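Neurotoxin (Clostridium botulinum, PDB 2QN0) acts as the zinc-dependent light chain protease of botulinum neurotoxin type C1, probably cleaving SNARE proteins with dual substrate specificity. Local coordinates at residues A[299-304]-A[340-345]. Sequence-based numbering, arbitrary orientation.
Sequences SIAKRL and VTVNRN
The methyl group of Ala301 touches both Val340 and Val342. Ala301 and Val340 supply most of the buried surface. The side-chain packing is apolar. Ala301 CB lies 3.8 Å from Val342 CG2 and 4.2 Å from Val340 CG1. Val342 has CG1 anti to the backbone N (chi1 -176°), which leaves CG2 beside that N and facing the alanine. Val340 has nearly the same torsion but uses both branches: CG1 meets Ala301, while CG2 approaches Leu304 CB at 4.3 Å. The CB atoms of Val340 and Val342 are directed toward the helix and that of Thr341 away from it, the alternation of an extended chain.

The small alanine lets the backbone come close, with the CA atoms of Ala301 and Val340 5.7 Å apart. Ala301 CB also rests 3.8 Å from Val340 O, a van der Waals contact with the backbone and not a bond.

No hydrogen bond joins the two segments directly. However, Asn305 OD1 accepts a hydrogen bond from Val340 N and ties Val340 to the residue following Leu304. Asn343 is the N-cap of helix 344-357, its OD1 accepting from Lys346 N.

The contact packs residues 299-304 of helix 283-304 against strand 340-341 and the residues leading into helix 344-357. Strand 340-341 pairs antiparallel with strand 333-334. Helix 319-330 adds Leu326 against Leu304 and Ile327 against Val340, and Phe332 touches both valines.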
loop_
_atom_site.group_PDB
_atom_site.type_symbol
_atom_site.label_atom_id
_atom_site.label_comp_id
_atom_site.label_asym_id
_atom_site.label_seq_id
_atom_site.Cartn_x
_atom_site.Cartn_y
_atom_site.Cartn_z
ATOM N N SER A 299 -2.140 -23.238 -11.540
ATOM C CA SER A 299 -3.587 -23.402 -11.510
ATOM C C SER A 299 -4.253 -22.270 -12.300
ATOM O O SER A 299 -5.277 -22.480 -12.952
ATOM C CB SER A 299 -4.090 -23.409 -10.066
ATOM O OG SER A 299 -5.489 -23.630 -10.018
ATOM N N ILE A 300 -3.669 -21.075 -12.240
ATOM C CA ILE A 300 -4.204 -19.925 -12.975
ATOM C C ILE A 300 -4.036 -20.163 -14.478
ATOM O O ILE A 300 -4.947 -19.896 -15.261
ATOM C CB ILE A 300 -3.468 -18.610 -12.594
ATOM C CG1 ILE A 300 -3.804 -18.216 -11.153
ATOM C CG2 ILE A 300 -3.844 -17.493 -13.567
ATOM C CD1 ILE A 300 -5.261 -17.951 -10.912
ATOM N N ALA A 301 -2.871 -20.667 -14.878
ATOM C CA ALA A 301 -2.615 -20.941 -16.290
ATOM C C ALA A 301 -3.664 -21.923 -16.810
ATOM O O ALA A 301 -4.159 -21.784 -17.930
ATOM C CB ALA A 301 -1.213 -21.517 -16.472
ATOM N N LYS A 302 -4.002 -22.910 -15.985
ATOM C CA LYS A 302 -5.001 -23.906 -16.353
ATOM C C LYS A 302 -6.346 -23.220 -16.578
ATOM O O LYS A 302 -7.059 -23.526 -17.535
ATOM C CB LYS A 302 -5.135 -24.958 -15.249
ATOM C CG LYS A 302 -6.258 -25.953 -15.476
ATOM C CD LYS A 302 -6.368 -26.937 -14.321
ATOM C CE LYS A 302 -7.510 -27.915 -14.541
ATOM N NZ LYS A 302 -7.333 -28.690 -15.801
ATOM N N ARG A 303 -6.693 -22.291 -15.691
ATOM C CA ARG A 303 -7.949 -21.564 -15.822
ATOM C C ARG A 303 -7.961 -20.797 -17.138
ATOM O O ARG A 303 -8.955 -20.817 -17.863
ATOM C CB ARG A 303 -8.137 -20.588 -14.652
ATOM C CG ARG A 303 -8.601 -21.230 -13.347
ATOM C CD ARG A 303 -8.623 -20.206 -12.215
ATOM N NE ARG A 303 -9.088 -20.761 -10.945
ATOM C CZ ARG A 303 -10.360 -20.799 -10.556
ATOM N NH1 ARG A 303 -11.317 -20.315 -11.336
ATOM N NH2 ARG A 303 -10.674 -21.312 -9.374
ATOM N N LEU A 304 -6.852 -20.132 -17.453
ATOM C CA LEU A 304 -6.767 -19.352 -18.682
ATOM C C LEU A 304 -6.967 -20.196 -19.937
ATOM O O LEU A 304 -7.311 -19.671 -20.998
ATOM C CB LEU A 304 -5.430 -18.610 -18.753
ATOM C CG LEU A 304 -5.259 -17.485 -17.720
ATOM C CD1 LEU A 304 -3.873 -16.876 -17.847
ATOM C CD2 LEU A 304 -6.343 -16.417 -17.931
ATOM N N VAL A 340 -1.625 -22.018 -22.659
ATOM C CA VAL A 340 -0.877 -21.157 -21.753
ATOM C C VAL A 340 -0.100 -22.007 -20.753
ATOM O O VAL A 340 -0.683 -22.830 -20.048
ATOM C CB VAL A 340 -1.823 -20.223 -20.968
ATOM C CG1 VAL A 340 -1.013 -19.319 -20.045
ATOM C CG2 VAL A 340 -2.651 -19.385 -21.939
ATOM N N THR A 341 1.211 -21.800 -20.692
ATOM C CA THR A 341 2.049 -22.551 -19.765
ATOM C C THR A 341 2.905 -21.629 -18.905
ATOM O O THR A 341 3.169 -20.481 -19.270
ATOM C CB THR A 341 2.987 -23.517 -20.513
ATOM O OG1 THR A 341 3.845 -22.772 -21.385
ATOM C CG2 THR A 341 2.178 -24.513 -21.337
ATOM N N VAL A 342 3.339 -22.145 -17.761
ATOM C CA VAL A 342 4.176 -21.384 -16.846
ATOM C C VAL A 342 5.646 -21.708 -17.087
ATOM O O VAL A 342 6.044 -22.873 -17.082
ATOM C CB VAL A 342 3.846 -21.712 -15.372
ATOM C CG1 VAL A 342 4.678 -20.835 -14.449
ATOM C CG2 VAL A 342 2.361 -21.509 -15.107
ATOM N N ASN A 343 6.446 -20.674 -17.313
ATOM C CA ASN A 343 7.878 -20.842 -17.525
ATOM C C ASN A 343 8.530 -20.569 -16.171
ATOM O O ASN A 343 8.437 -19.458 -15.651
ATOM C CB ASN A 343 8.372 -19.842 -18.573
ATOM C CG ASN A 343 9.874 -19.903 -18.782
ATOM O OD1 ASN A 343 10.652 -19.587 -17.882
ATOM N ND2 ASN A 343 10.289 -20.311 -19.977
ATOM N N ARG A 344 9.173 -21.582 -15.593
ATOM C CA ARG A 344 9.806 -21.422 -14.286
ATOM C C ARG A 344 10.807 -20.276 -14.222
ATOM O O ARG A 344 10.800 -19.500 -13.267
ATOM C CB ARG A 344 10.490 -22.723 -13.849
ATOM C CG ARG A 344 11.361 -22.564 -12.604
ATOM C CD ARG A 344 11.875 -23.902 -12.099
ATOM N NE ARG A 344 10.933 -24.537 -11.184
ATOM C CZ ARG A 344 10.744 -24.154 -9.924
ATOM N NH1 ARG A 344 11.437 -23.138 -9.426
ATOM N NH2 ARG A 344 9.863 -24.785 -9.161
ATOM N N ASN A 345 11.673 -20.173 -15.224
ATOM C CA ASN A 345 12.665 -19.103 -15.249
ATOM C C ASN A 345 12.003 -17.736 -15.113
ATOM O O ASN A 345 12.429 -16.909 -14.308
ATOM C CB ASN A 345 13.477 -19.163 -16.545
ATOM C CG ASN A 345 14.661 -20.107 -16.444
ATOM O OD1 ASN A 345 14.581 -21.151 -15.797
ATOM N ND2 ASN A 345 15.764 -19.747 -17.088
#